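Local atomic coordinates of GCN5-related N-acetyltransferase:Aminotransferase, class-II (Rhodopseudomonas palustris, PDB entry 2FIW), a protein that binds acetyl coenzyme A and, like other GCN5-related N-acetyltransferases, probably transfers its acetyl group to an amine acceptor. Residues A[43-48]-A[149-154]; A[61-66]-A[108-113]; A[102-107]-A[128-133]; A[119-124]-A[134-139]. One frame throughout, in Å; residues are numbered along the deposited sequence. Where two conformers were deposited one is given.

Contact 1 of 4, residues A[43-48]-A[149-154]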
# COMPACT_ATOMS: atom_id res chain seq x y z
N GLU A 43 -15.05 -4.72 4.80
CA GLU A 43 -15.28 -6.09 4.36
C GLU A 43 -15.18 -6.24 2.85
O GLU A 43 -14.63 -7.22 2.36
CB GLU A 43 -16.63 -6.62 4.87
CG GLU A 43 -16.65 -6.96 6.37
CD GLU A 43 -18.05 -7.02 7.00
OE1 GLU A 43 -19.08 -6.90 6.28
OE2 GLU A 43 -18.12 -7.18 8.24
N ALA A 44 -15.71 -5.26 2.11
CA ALA A 44 -15.63 -5.25 0.66
C ALA A 44 -14.20 -5.01 0.17
O ALA A 44 -13.73 -5.69 -0.72
CB ALA A 44 -16.56 -4.21 0.09
N TRP A 45 -13.54 -4.02 0.76
CA TRP A 45 -12.13 -3.73 0.51
C TRP A 45 -11.27 -4.99 0.71
O TRP A 45 -10.59 -5.40 -0.22
CB TRP A 45 -11.69 -2.60 1.44
CG TRP A 45 -10.33 -2.03 1.20
CD1 TRP A 45 -9.36 -2.48 0.32
CD2 TRP A 45 -9.76 -0.93 1.90
NE1 TRP A 45 -8.23 -1.70 0.43
CE2 TRP A 45 -8.45 -0.74 1.40
CE3 TRP A 45 -10.24 -0.07 2.90
CZ2 TRP A 45 -7.60 0.28 1.87
CZ3 TRP A 45 -9.39 0.94 3.37
CH2 TRP A 45 -8.09 1.10 2.86
N ALA A 46 -11.33 -5.61 1.90
CA ALA A 46 -10.58 -6.83 2.20
C ALA A 46 -10.94 -8.03 1.33
O ALA A 46 -10.12 -8.91 1.12
CB ALA A 46 -10.75 -7.21 3.65
N SER A 47 -12.18 -8.06 0.85
CA SER A 47 -12.67 -9.23 0.15
C SER A 47 -11.90 -9.42 -1.16
O SER A 47 -12.08 -10.42 -1.83
CB SER A 47 -14.20 -9.15 -0.11
OG SER A 47 -14.49 -8.40 -1.29
N ALA A 48 -11.06 -8.45 -1.51
CA ALA A 48 -10.26 -8.57 -2.74
C ALA A 48 -9.25 -9.72 -2.66
O ALA A 48 -8.89 -10.32 -3.68
CB ALA A 48 -9.58 -7.26 -3.07
N GLU A 149 -19.74 -2.05 -2.73
CA GLU A 149 -19.66 -0.96 -1.76
C GLU A 149 -19.01 0.25 -2.40
O GLU A 149 -18.22 0.10 -3.32
CB GLU A 149 -18.84 -1.37 -0.54
CG GLU A 149 -19.55 -2.33 0.39
CD GLU A 149 -20.43 -1.62 1.39
OE1 GLU A 149 -21.56 -2.07 1.59
OE2 GLU A 149 -20.00 -0.60 1.97
N TRP A 150 -19.35 1.44 -1.91
CA TRP A 150 -18.66 2.66 -2.29
C TRP A 150 -17.70 3.11 -1.16
O TRP A 150 -18.07 3.11 0.02
CB TRP A 150 -19.65 3.78 -2.65
CG TRP A 150 -20.47 3.55 -3.94
CD1 TRP A 150 -20.31 2.55 -4.88
CD2 TRP A 150 -21.54 4.37 -4.43
NE1 TRP A 150 -21.23 2.70 -5.90
CE2 TRP A 150 -22.00 3.80 -5.65
CE3 TRP A 150 -22.18 5.52 -3.94
CZ2 TRP A 150 -23.06 4.36 -6.39
CZ3 TRP A 150 -23.24 6.07 -4.68
CH2 TRP A 150 -23.66 5.48 -5.89
N LEU A 151 -16.48 3.47 -1.55
CA LEU A 151 -15.44 3.87 -0.62
C LEU A 151 -14.79 5.11 -1.17
O LEU A 151 -14.47 5.15 -2.36
CB LEU A 151 -14.39 2.75 -0.46
CG LEU A 151 -14.58 1.61 0.53
CD1 LEU A 151 -15.51 0.52 0.01
CD2 LEU A 151 -13.25 1.00 0.84
N ALA A 152 -14.61 6.12 -0.33
CA ALA A 152 -13.93 7.35 -0.75
C ALA A 152 -12.42 7.14 -0.76
O ALA A 152 -11.89 6.30 -0.03
CB ALA A 152 -14.29 8.50 0.15
N ASN A 153 -11.74 7.89 -1.64
CA ASN A 153 -10.30 8.07 -1.57
C ASN A 153 -9.92 9.35 -2.28
O ASN A 153 -10.79 10.06 -2.77
CB ASN A 153 -9.50 6.85 -2.10
CG ASN A 153 -9.73 6.57 -3.57
OD1 ASN A 153 -9.69 7.47 -4.41
ND2 ASN A 153 -9.94 5.30 -3.89
N THR A 154 -8.63 9.67 -2.29
CA THR A 154 -8.15 10.89 -2.89
C THR A 154 -6.95 10.57 -3.77
O THR A 154 -5.99 9.91 -3.34
CB THR A 154 -7.74 11.92 -1.81
OG1 THR A 154 -8.72 11.95 -0.78
CG2 THR A 154 -7.62 13.32 -2.39

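Contact 2 of 4, residues A[61-66]-A[108-113]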
# COMPACT_ATOMS: atom_id res chain seq x y z
N GLY A 61 2.14 -9.28 -11.48
CA GLY A 61 2.19 -8.56 -12.75
C GLY A 61 2.52 -7.09 -12.56
O GLY A 61 2.57 -6.33 -13.54
N GLN A 62 2.73 -6.70 -11.30
CA GLN A 62 3.19 -5.35 -10.95
C GLN A 62 4.60 -5.42 -10.34
O GLN A 62 5.20 -6.50 -10.27
CB GLN A 62 2.19 -4.70 -10.00
CG GLN A 62 0.91 -4.24 -10.71
CD GLN A 62 -0.24 -3.87 -9.76
OE1 GLN A 62 -0.05 -3.68 -8.55
NE2 GLN A 62 -1.45 -3.80 -10.31
N LEU A 63 5.14 -4.29 -9.93
CA LEU A 63 6.41 -4.31 -9.19
C LEU A 63 6.12 -4.25 -7.70
O LEU A 63 5.83 -3.19 -7.15
CB LEU A 63 7.37 -3.19 -9.64
CG LEU A 63 7.70 -3.01 -11.13
CD1 LEU A 63 8.81 -1.97 -11.27
CD2 LEU A 63 8.12 -4.31 -11.83
N THR A 64 6.19 -5.41 -7.05
CA THR A 64 5.72 -5.61 -5.69
C THR A 64 6.87 -5.99 -4.77
O THR A 64 7.57 -6.97 -5.01
CB THR A 64 4.59 -6.71 -5.62
OG1 THR A 64 3.58 -6.40 -6.58
CG2 THR A 64 3.95 -6.79 -4.24
N LEU A 65 7.05 -5.19 -3.73
CA LEU A 65 8.12 -5.38 -2.77
C LEU A 65 7.53 -5.78 -1.43
O LEU A 65 6.47 -5.29 -1.06
CB LEU A 65 8.94 -4.09 -2.62
CG LEU A 65 9.86 -3.64 -3.77
CD1 LEU A 65 10.26 -2.16 -3.64
CD2 LEU A 65 11.10 -4.56 -3.83
N ILE A 66 8.24 -6.65 -0.71
CA ILE A 66 7.85 -7.09 0.61
C ILE A 66 8.85 -6.60 1.65
O ILE A 66 10.05 -6.83 1.51
CB ILE A 66 7.73 -8.62 0.67
CG1 ILE A 66 6.54 -9.07 -0.18
CG2 ILE A 66 7.59 -9.10 2.12
CD1 ILE A 66 6.27 -10.53 -0.09
N GLU A 108 9.32 4.98 -5.32
CA GLU A 108 9.71 6.22 -6.00
C GLU A 108 11.06 6.12 -6.74
O GLU A 108 11.20 6.66 -7.83
CB GLU A 108 9.71 7.40 -5.03
CG GLU A 108 8.38 7.51 -4.31
CD GLU A 108 8.31 8.62 -3.29
OE1 GLU A 108 9.34 9.27 -2.98
OE2 GLU A 108 7.18 8.85 -2.80
N LYS A 109 12.04 5.44 -6.15
CA LYS A 109 13.34 5.20 -6.80
C LYS A 109 13.12 4.37 -8.06
O LYS A 109 13.62 4.72 -9.13
CB LYS A 109 14.30 4.48 -5.82
CG LYS A 109 15.69 4.13 -6.35
CD LYS A 109 16.52 3.50 -5.21
CE LYS A 109 17.96 3.16 -5.60
NZ LYS A 109 18.93 4.31 -5.46
N LEU A 110 12.35 3.29 -7.91
CA LEU A 110 11.98 2.39 -8.99
C LEU A 110 11.24 3.12 -10.11
O LEU A 110 11.47 2.84 -11.28
CB LEU A 110 11.07 1.29 -8.43
CG LEU A 110 11.22 -0.19 -8.74
CD1 LEU A 110 12.68 -0.63 -8.89
CD2 LEU A 110 10.55 -0.96 -7.62
N ALA A 111 10.35 4.03 -9.74
CA ALA A 111 9.55 4.77 -10.71
C ALA A 111 10.36 5.88 -11.41
O ALA A 111 10.23 6.09 -12.62
CB ALA A 111 8.30 5.33 -10.07
N GLY A 112 11.19 6.59 -10.66
CA GLY A 112 12.14 7.54 -11.25
C GLY A 112 13.04 6.86 -12.27
O GLY A 112 13.18 7.33 -13.39
N ALA A 113 13.60 5.71 -11.90
CA ALA A 113 14.44 4.91 -12.81
C ALA A 113 13.71 4.36 -14.04
O ALA A 113 14.34 3.72 -14.89
CB ALA A 113 15.13 3.78 -12.05

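Contact 3 of 4, residues A[102-107]-A[128-133]. With ACO (acetyl coenzyme *a), chain C.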
# COMPACT_ATOMS: atom_id res chain seq x y z
N THR A 102 9.88 3.29 4.09
CA THR A 102 10.88 2.49 3.40
C THR A 102 10.31 1.91 2.09
O THR A 102 10.94 2.02 1.05
CB THR A 102 11.40 1.35 4.34
OG1 THR A 102 11.97 1.94 5.51
CG2 THR A 102 12.45 0.49 3.66
N LEU A 103 9.11 1.34 2.16
CA LEU A 103 8.47 0.77 1.00
C LEU A 103 8.23 1.80 -0.09
O LEU A 103 8.55 1.55 -1.26
CB LEU A 103 7.15 0.11 1.38
CG LEU A 103 7.19 -1.29 1.98
CD1 LEU A 103 5.80 -1.61 2.53
CD2 LEU A 103 7.69 -2.36 0.94
N ILE A 104 7.67 2.95 0.30
CA ILE A 104 7.33 4.00 -0.66
C ILE A 104 8.56 4.67 -1.28
O ILE A 104 8.57 4.93 -2.47
CB ILE A 104 6.31 5.02 -0.10
CG1 ILE A 104 5.00 4.33 0.22
CG2 ILE A 104 6.02 6.14 -1.10
CD1 ILE A 104 4.53 3.34 -0.85
N ASP A 105 9.60 4.92 -0.49
CA ASP A 105 10.89 5.36 -1.02
C ASP A 105 11.40 4.42 -2.13
O ASP A 105 11.90 4.87 -3.17
CB ASP A 105 11.93 5.43 0.10
CG ASP A 105 11.68 6.58 1.09
OD1 ASP A 105 10.88 7.51 0.81
OD2 ASP A 105 12.30 6.54 2.18
N ALA A 106 11.30 3.11 -1.90
CA ALA A 106 11.72 2.12 -2.90
C ALA A 106 10.92 2.22 -4.19
O ALA A 106 11.50 2.14 -5.28
CB ALA A 106 11.68 0.71 -2.34
N LEU A 107 9.61 2.43 -4.07
CA LEU A 107 8.74 2.60 -5.22
C LEU A 107 9.03 3.88 -6.02
O LEU A 107 9.00 3.87 -7.25
CB LEU A 107 7.26 2.52 -4.83
CG LEU A 107 6.69 1.19 -4.28
CD1 LEU A 107 5.17 1.25 -4.31
CD2 LEU A 107 7.19 -0.04 -5.03
N ALA A 128 -4.20 9.11 3.86
CA ALA A 128 -4.09 10.44 3.26
C ALA A 128 -2.98 11.32 3.88
O ALA A 128 -2.20 11.94 3.15
CB ALA A 128 -5.45 11.14 3.33
N GLU A 129 -2.93 11.39 5.21
CA GLU A 129 -1.97 12.23 5.93
C GLU A 129 -0.54 11.72 5.74
O GLU A 129 0.36 12.51 5.43
CB GLU A 129 -2.35 12.33 7.41
CG GLU A 129 -1.40 13.13 8.28
CD GLU A 129 -1.51 14.65 8.11
OE1 GLU A 129 -1.39 15.17 6.96
OE2 GLU A 129 -1.69 15.34 9.15
N PHE A 130 -0.35 10.41 5.90
CA PHE A 130 0.88 9.72 5.56
C PHE A 130 1.46 10.18 4.25
O PHE A 130 2.63 10.55 4.21
CB PHE A 130 0.69 8.19 5.50
CG PHE A 130 1.90 7.45 4.93
CD1 PHE A 130 2.93 7.02 5.78
CD2 PHE A 130 2.02 7.22 3.58
CE1 PHE A 130 4.05 6.36 5.28
CE2 PHE A 130 3.13 6.57 3.06
CZ PHE A 130 4.15 6.14 3.92
N PHE A 131 0.67 10.13 3.17
CA PHE A 131 1.16 10.51 1.84
C PHE A 131 1.47 11.99 1.73
O PHE A 131 2.45 12.37 1.08
CB PHE A 131 0.22 10.07 0.71
CG PHE A 131 0.32 8.60 0.36
CD1 PHE A 131 1.39 8.13 -0.40
CD2 PHE A 131 -0.64 7.69 0.80
CE1 PHE A 131 1.48 6.76 -0.72
CE2 PHE A 131 -0.56 6.33 0.49
CZ PHE A 131 0.51 5.86 -0.27
N ALA A 132 0.64 12.83 2.37
CA ALA A 132 0.83 14.28 2.33
C ALA A 132 2.17 14.71 2.95
O ALA A 132 2.82 15.60 2.43
CB ALA A 132 -0.34 14.99 3.01
N LYS A 133 2.57 14.04 4.04
CA LYS A 133 3.86 14.31 4.69
C LYS A 133 5.09 13.92 3.84
O LYS A 133 6.23 14.21 4.21
CB LYS A 133 3.97 13.57 6.04
CG LYS A 133 2.85 13.78 7.06
CD LYS A 133 2.99 15.08 7.81
CE LYS A 133 2.72 14.91 9.31
NZ LYS A 133 1.34 14.44 9.65
N1A ACO C . 7.81 7.46 16.68
C2A ACO C . 6.77 8.22 16.30
N3A ACO C . 6.30 8.18 15.04
C4A ACO C . 6.85 7.37 14.08
C5A ACO C . 7.93 6.56 14.40
C6A ACO C . 8.43 6.62 15.81
N6A ACO C . 9.48 5.87 16.21
N7A ACO C . 8.27 5.87 13.29
C8A ACO C . 7.42 6.25 12.30
N9A ACO C . 6.57 7.16 12.79
C1B ACO C . 5.45 7.86 12.10
C2B ACO C . 5.84 8.65 10.86
O2B ACO C . 6.33 9.95 11.22
C3B ACO C . 4.52 8.73 10.12
O3B ACO C . 3.82 9.94 10.42
P3B ACO C . 2.74 10.59 9.41
O7A ACO C . 1.47 9.76 9.50
O8A ACO C . 3.40 10.50 8.05
O9A ACO C . 2.60 12.00 9.94
C4B ACO C . 3.71 7.52 10.59
O4B ACO C . 4.42 6.95 11.70
C5B ACO C . 3.54 6.46 9.51
O5B ACO C . 4.83 6.22 8.92
P1A ACO C . 5.42 4.75 8.67
O1A ACO C . 5.75 4.10 10.00
O2A ACO C . 6.50 4.94 7.62
O3A ACO C . 4.15 4.03 7.97
P2A ACO C . 3.51 2.67 8.48
O4A ACO C . 2.79 2.95 9.77
O5A ACO C . 4.57 1.61 8.43
O6A ACO C . 2.41 2.33 7.33
CBP ACO C . 0.27 2.71 6.12
CCP ACO C . 1.58 3.30 6.68
CDP ACO C . -0.57 3.87 5.61
CEP ACO C . 0.58 1.75 4.99
CAP ACO C . -0.49 1.91 7.20
OAP ACO C . -1.01 2.77 8.23
C9P ACO C . -1.57 0.94 6.73
O9P ACO C . -1.26 -0.31 6.43
N8P ACO C . -2.78 1.32 6.67
C7P ACO C . -3.99 0.57 6.30
C6P ACO C . -4.07 0.19 4.83
C5P ACO C . -4.07 1.45 4.00
O5P ACO C . -4.75 2.41 4.32
N4P ACO C . -3.29 1.44 2.93
C3P ACO C . -3.11 2.54 2.01
C2P ACO C . -4.22 2.46 0.98
S1P ACO C . -3.65 3.46 -0.34
C ACO C . -3.15 2.38 -1.50
O ACO C . -2.84 1.24 -1.19
CH3 ACO C . -3.11 2.79 -2.76

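Contact 4 of 4, residues A[119-124]-A[134-139]. With ACO (acetyl coenzyme *a), chain C.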
# COMPACT_ATOMS: atom_id res chain seq x y z
N LEU A 119 4.63 10.67 -9.76
CA LEU A 119 4.04 9.51 -9.08
C LEU A 119 2.61 9.82 -8.63
O LEU A 119 2.30 10.94 -8.20
CB LEU A 119 4.87 9.07 -7.87
CG LEU A 119 5.72 7.79 -7.96
CD1 LEU A 119 5.82 7.13 -6.60
CD2 LEU A 119 5.15 6.75 -8.91
N THR A 120 1.74 8.83 -8.72
CA THR A 120 0.35 9.04 -8.33
C THR A 120 -0.18 7.88 -7.48
O THR A 120 0.24 6.74 -7.65
CB THR A 120 -0.55 9.39 -9.55
OG1 THR A 120 -1.91 9.53 -9.14
CG2 THR A 120 -0.45 8.33 -10.64
N VAL A 121 -1.08 8.20 -6.55
CA VAL A 121 -1.71 7.24 -5.65
C VAL A 121 -3.15 7.66 -5.43
O VAL A 121 -3.44 8.84 -5.36
CB VAL A 121 -0.93 7.08 -4.29
CG1 VAL A 121 -0.91 8.39 -3.47
CG2 VAL A 121 -1.49 5.95 -3.45
N ASP A 122 -4.07 6.69 -5.39
CA ASP A 122 -5.43 6.92 -4.91
C ASP A 122 -5.47 6.51 -3.44
O ASP A 122 -5.73 5.34 -3.11
CB ASP A 122 -6.43 6.08 -5.73
CG ASP A 122 -6.63 6.61 -7.14
OD1 ASP A 122 -6.46 7.82 -7.37
OD2 ASP A 122 -6.98 5.80 -8.03
N ALA A 123 -5.20 7.48 -2.56
CA ALA A 123 -4.95 7.20 -1.15
C ALA A 123 -6.24 7.02 -0.39
O ALA A 123 -7.15 7.82 -0.54
CB ALA A 123 -4.12 8.33 -0.53
N SER A 124 -6.32 5.97 0.42
CA SER A 124 -7.40 5.79 1.38
C SER A 124 -7.37 6.91 2.42
O SER A 124 -6.32 7.51 2.66
CB SER A 124 -7.30 4.43 2.05
OG SER A 124 -6.12 4.34 2.84
N ARG A 134 4.86 13.22 2.72
CA ARG A 134 5.94 12.76 1.85
C ARG A 134 5.78 13.45 0.51
O ARG A 134 6.20 12.93 -0.52
CB ARG A 134 5.91 11.24 1.66
CG ARG A 134 5.55 10.40 2.89
CD ARG A 134 6.62 10.48 3.96
NE ARG A 134 6.53 9.48 5.02
CZ ARG A 134 5.62 9.47 5.99
NH1 ARG A 134 4.64 10.37 6.02
NH2 ARG A 134 5.65 8.54 6.94
N GLY A 135 5.16 14.62 0.53
CA GLY A 135 5.10 15.47 -0.65
C GLY A 135 4.02 15.17 -1.66
O GLY A 135 4.00 15.78 -2.73
N TYR A 136 3.12 14.25 -1.35
CA TYR A 136 1.95 14.00 -2.22
C TYR A 136 0.88 15.05 -1.98
O TYR A 136 0.54 15.37 -0.83
CB TYR A 136 1.39 12.59 -2.00
CG TYR A 136 2.30 11.51 -2.51
CD1 TYR A 136 3.46 11.16 -1.80
CD2 TYR A 136 2.01 10.83 -3.69
CE1 TYR A 136 4.31 10.18 -2.28
CE2 TYR A 136 2.84 9.84 -4.16
CZ TYR A 136 3.99 9.52 -3.46
OH TYR A 136 4.83 8.55 -3.92
N VAL A 137 0.34 15.59 -3.08
CA VAL A 137 -0.62 16.67 -3.00
C VAL A 137 -1.97 16.22 -3.54
O VAL A 137 -2.06 15.73 -4.66
CB VAL A 137 -0.12 17.92 -3.77
CG1 VAL A 137 -1.22 18.98 -3.89
CG2 VAL A 137 1.14 18.49 -3.10
N ALA A 138 -3.01 16.41 -2.72
CA ALA A 138 -4.37 16.01 -3.06
C ALA A 138 -4.88 16.72 -4.31
O ALA A 138 -4.87 17.95 -4.37
CB ALA A 138 -5.30 16.27 -1.90
N LYS A 139 -5.30 15.95 -5.29
CA LYS A 139 -5.78 16.52 -6.54
C LYS A 139 -7.27 16.31 -6.76
O LYS A 139 -7.94 17.19 -7.28
CB LYS A 139 -4.97 15.98 -7.73
CG LYS A 139 -3.50 16.46 -7.76
CD LYS A 139 -3.35 17.93 -7.32
CE LYS A 139 -1.98 18.49 -7.64
NZ LYS A 139 -1.86 18.81 -9.09
N1A ACO C . 7.81 7.46 16.68
C2A ACO C . 6.77 8.22 16.30
N3A ACO C . 6.30 8.18 15.04
C4A ACO C . 6.85 7.37 14.08
C5A ACO C . 7.93 6.56 14.40
C6A ACO C . 8.43 6.62 15.81
N6A ACO C . 9.48 5.87 16.21
N7A ACO C . 8.27 5.87 13.29
C8A ACO C . 7.42 6.25 12.30
N9A ACO C . 6.57 7.16 12.79
C1B ACO C . 5.45 7.86 12.10
C2B ACO C . 5.84 8.65 10.86
O2B ACO C . 6.33 9.95 11.22
C3B ACO C . 4.52 8.73 10.12
O3B ACO C . 3.82 9.94 10.42
P3B ACO C . 2.74 10.59 9.41
O7A ACO C . 1.47 9.76 9.50
O8A ACO C . 3.40 10.50 8.05
O9A ACO C . 2.60 12.00 9.94
C4B ACO C . 3.71 7.52 10.59
O4B ACO C . 4.42 6.95 11.70
C5B ACO C . 3.54 6.46 9.51
O5B ACO C . 4.83 6.22 8.92
P1A ACO C . 5.42 4.75 8.67
O1A ACO C . 5.75 4.10 10.00
O2A ACO C . 6.50 4.94 7.62
O3A ACO C . 4.15 4.03 7.97
P2A ACO C . 3.51 2.67 8.48
O4A ACO C . 2.79 2.95 9.77
O5A ACO C . 4.57 1.61 8.43
O6A ACO C . 2.41 2.33 7.33
CBP ACO C . 0.27 2.71 6.12
CCP ACO C . 1.58 3.30 6.68
CDP ACO C . -0.57 3.87 5.61
CEP ACO C . 0.58 1.75 4.99
CAP ACO C . -0.49 1.91 7.20
OAP ACO C . -1.01 2.77 8.23
C9P ACO C . -1.57 0.94 6.73
O9P ACO C . -1.26 -0.31 6.43
N8P ACO C . -2.78 1.32 6.67
C7P ACO C . -3.99 0.57 6.30
C6P ACO C . -4.07 0.19 4.83
C5P ACO C . -4.07 1.45 4.00
O5P ACO C . -4.75 2.41 4.32
N4P ACO C . -3.29 1.44 2.93
C3P ACO C . -3.11 2.54 2.01
C2P ACO C . -4.22 2.46 0.98
S1P ACO C . -3.65 3.46 -0.34
C ACO C . -3.15 2.38 -1.50
O ACO C . -2.84 1.24 -1.19
CH3 ACO C . -3.11 2.79 -2.76

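Contact 1 of 4, residues A[43-48]-A[149-154]
Ala-44 meets the start of strand 149-159 at Glu-149, and the touch is made by aliphatic carbon alone: Ala-44 CB lies 3.5 Å from Glu-149 CG and 3.7 Å from Glu-149 CB. The glutamate chain bends at its second torsion (chi2 -86°), so its methylenes pass the alanine methyl while the carboxylate turns away from the alanine, ending close to the like-charged Glu-40, an approach that would probably be unfavourable unless one of them carries a proton. One residue on, Trp-45 takes the contact inward. Its CG is anti to the backbone N (chi1 -172°), and the six-membered part of the indole receives a single methyl of Leu-151, with Leu-151 CD2 3.8 Å from Trp-45 CE3. That methyl also sits 4.0 Å from Trp-45 CB, and the two side chains run roughly perpendicular to each other. The pairing illustrates how the GNAT fold sets a helix from its N-terminal half, here helix 39-46, against its C-terminal strands beside the cofactor pocket: the Trp-45 side chain is about 4 Å from acetyl coenzyme A at the nearest atoms. Tyr-37 packs edge-to-face with the indole, and NE1 is hydrogen-bonded to Tyr-89 OH, which would tend to fix the ring's rotation. Further along, Ser-47 OG folds back onto the helix and donates to Ala-44 O over 2.9 Å. A neighbouring tie comes from Gln-41, whose NE2 is hydrogen-bonded to Trp-150 O.

Contact 2 of 4, residues A[61-66]-A[108-113]
Leu-110 gives up more surface here than any other residue, reaching from helix 99-112 toward two leucines of strand 63-69. Its branch point crosses Leu-63 obliquely: Leu-63 CD1 is 3.9 Å from Leu-110 CG and 4.2 Å from Leu-110 CD2. The same CD2 methyl also turns to Leu-65, with Leu-110 CD2 meeting Leu-65 CD1 tip to tip at 4.2 Å, so that one methyl of the helix serves two residues of the strand. Leu-110 has a chi1 of -135°, away from the usual staggered positions, which hints at a somewhat strained rotamer at this surface.

Leu-63, the second largest contributor, has CG anti to its carbonyl carbon and then an extended chi2 of -172°, which carries CD1 straight out to the helix. It is exposed, and also packs on Leu-79 and Arg-114. Leu-65 is less exposed and adds a smaller share to this contact; it also packs on Leu-103, Ala-106 and Leu-107, earlier on the same helix. Between the two, Thr-64 directs its side chain to the other face of the sheet, where OG1 is hydrogen-bonded to Leu-59 O and Ser-78 OG.

The contact is wholly apolar. With 8.7 Å between the CA atoms of Leu-63 and Leu-110, the helix stands one layer of side chains above the strand. This is the packing of an alpha-beta-alpha sandwich, in which helix 99-112 of the GNAT fold covers the N-terminal strands of the sheet.

Contact 3 of 4, residues A[102-107]-A[128-133]
The acetyl coenzyme A pocket is bordered here by helix 128-132, whose Phe-130 and Phe-131 both touch Ile-104 of helix 99-112. Ile-104 works through one atom: its CG1 comes to the edge of the Phe-130 ring, near its plane, 4.1 Å from Phe-130 CE2, and lies 4.4 Å from CE1 of Phe-131. The two rings also pack on each other: Phe-130 CD2 stands 3.8 Å above the plane of the Phe-131 ring, over its centre. With CG anti to the backbone N (chi1 171°), Phe-130 extends between helix 99-112 and the cofactor; atom CCP of the pantetheine arm covers one face of its ring, and Phe-130 CE1 is 3.6 Å from the bridging oxygen O3A of the pyrophosphate. Such a helix pair is a working example of GNAT cofactor binding: the start of helix 99-112 offers Gly-100 N and Thr-101 OG1 as hydrogen-bond partners of the cofactor, consistent with the family's pyrophosphate-binding motif, while the later helix lines the arm. Were Phe-130 an alanine, Ile-104 CG1 would probably keep only its looser approach to Phe-131 within this pair of segments, the Phe-131 face would lose the edge that covers it, and Arg-134 would lose its cation-pi ring. At the far end of the helix, Lys-133, its chain bent, runs alongside the 3'-phosphate and donates from NZ to O9A at 2.8 Å. The same NZ forms a salt bridge with Glu-129 OE2, 3.2 Å away, so the ammonium is held between a phosphate and a carboxylate one helical turn back.

Contact 4 of 4, residues A[119-124]-A[134-139]
Tyr-136 has CG anti to its carbonyl carbon (chi1 -70°), which turns the phenol toward strand 118-123, while Val-121 holds CG1 between its backbone N and carbonyl carbon (chi1 63°), aimed at the ring. Val-121 CG1 thus meets Tyr-136 CD2 at 3.8 Å, the two side chains roughly perpendicular. Its other methyl, Val-121 CG2, faces the cofactor, 3.6 Å from the acetyl CH3. Leu-119 lies nearer the phenol's end, its CD1 3.2 Å from Tyr-136 OH, a tight approach. That hydroxyl is hydrogen-bonded to Glu-108 OE2, and the ring packs edge-to-face with Phe-131. A phenylalanine instead of Tyr-136 would probably leave Glu-108 OE2 without its hydroxyl mate.

Preceding the tyrosine, Arg-134 brings its guanidinium edge-on to the 3'-phosphate oxygen O8A; NH1 donates nearly straight (160°), though the modelled length is doubtfully short, and NH2 adds a weak bond to the same oxygen and is also hydrogen-bonded to Thr-101 OG1. Gly-135, with positive phi, is the C-prime residue of a Schellman motif closing helix 128-132. Strand 118-123, helix 128-132 and strand 137-146 form a strand-helix-strand unit of the GNAT C-terminal half, with strand 149-159 between the two strands in the sheet, bordering the acetyl coenzyme A pocket.

All four contacts lie within the GNAT domain. Contact 1 closes the longest loop of chain and encloses the other three; contacts 2 and 3 interleave along the sequence, as do 3 and 4, whereas 2 precedes 4. Contacts 1 and 2 are the farthest apart, with centres 24 Å from each other on opposite sides of the chain's centre, yet both reach the same mixed sheet. Helix 99-112 serves contacts 2 and 3, whose centres are 13 Å apart. Contacts 3 and 4, with centres only 9 Å apart, both touch acetyl coenzyme A. Neighbouring strands 118-123 and 149-159 join contacts 4 and 1. Residues of contacts 1, 3 and 4 touch the cofactor, whose pocket thus draws on segments distant in sequence.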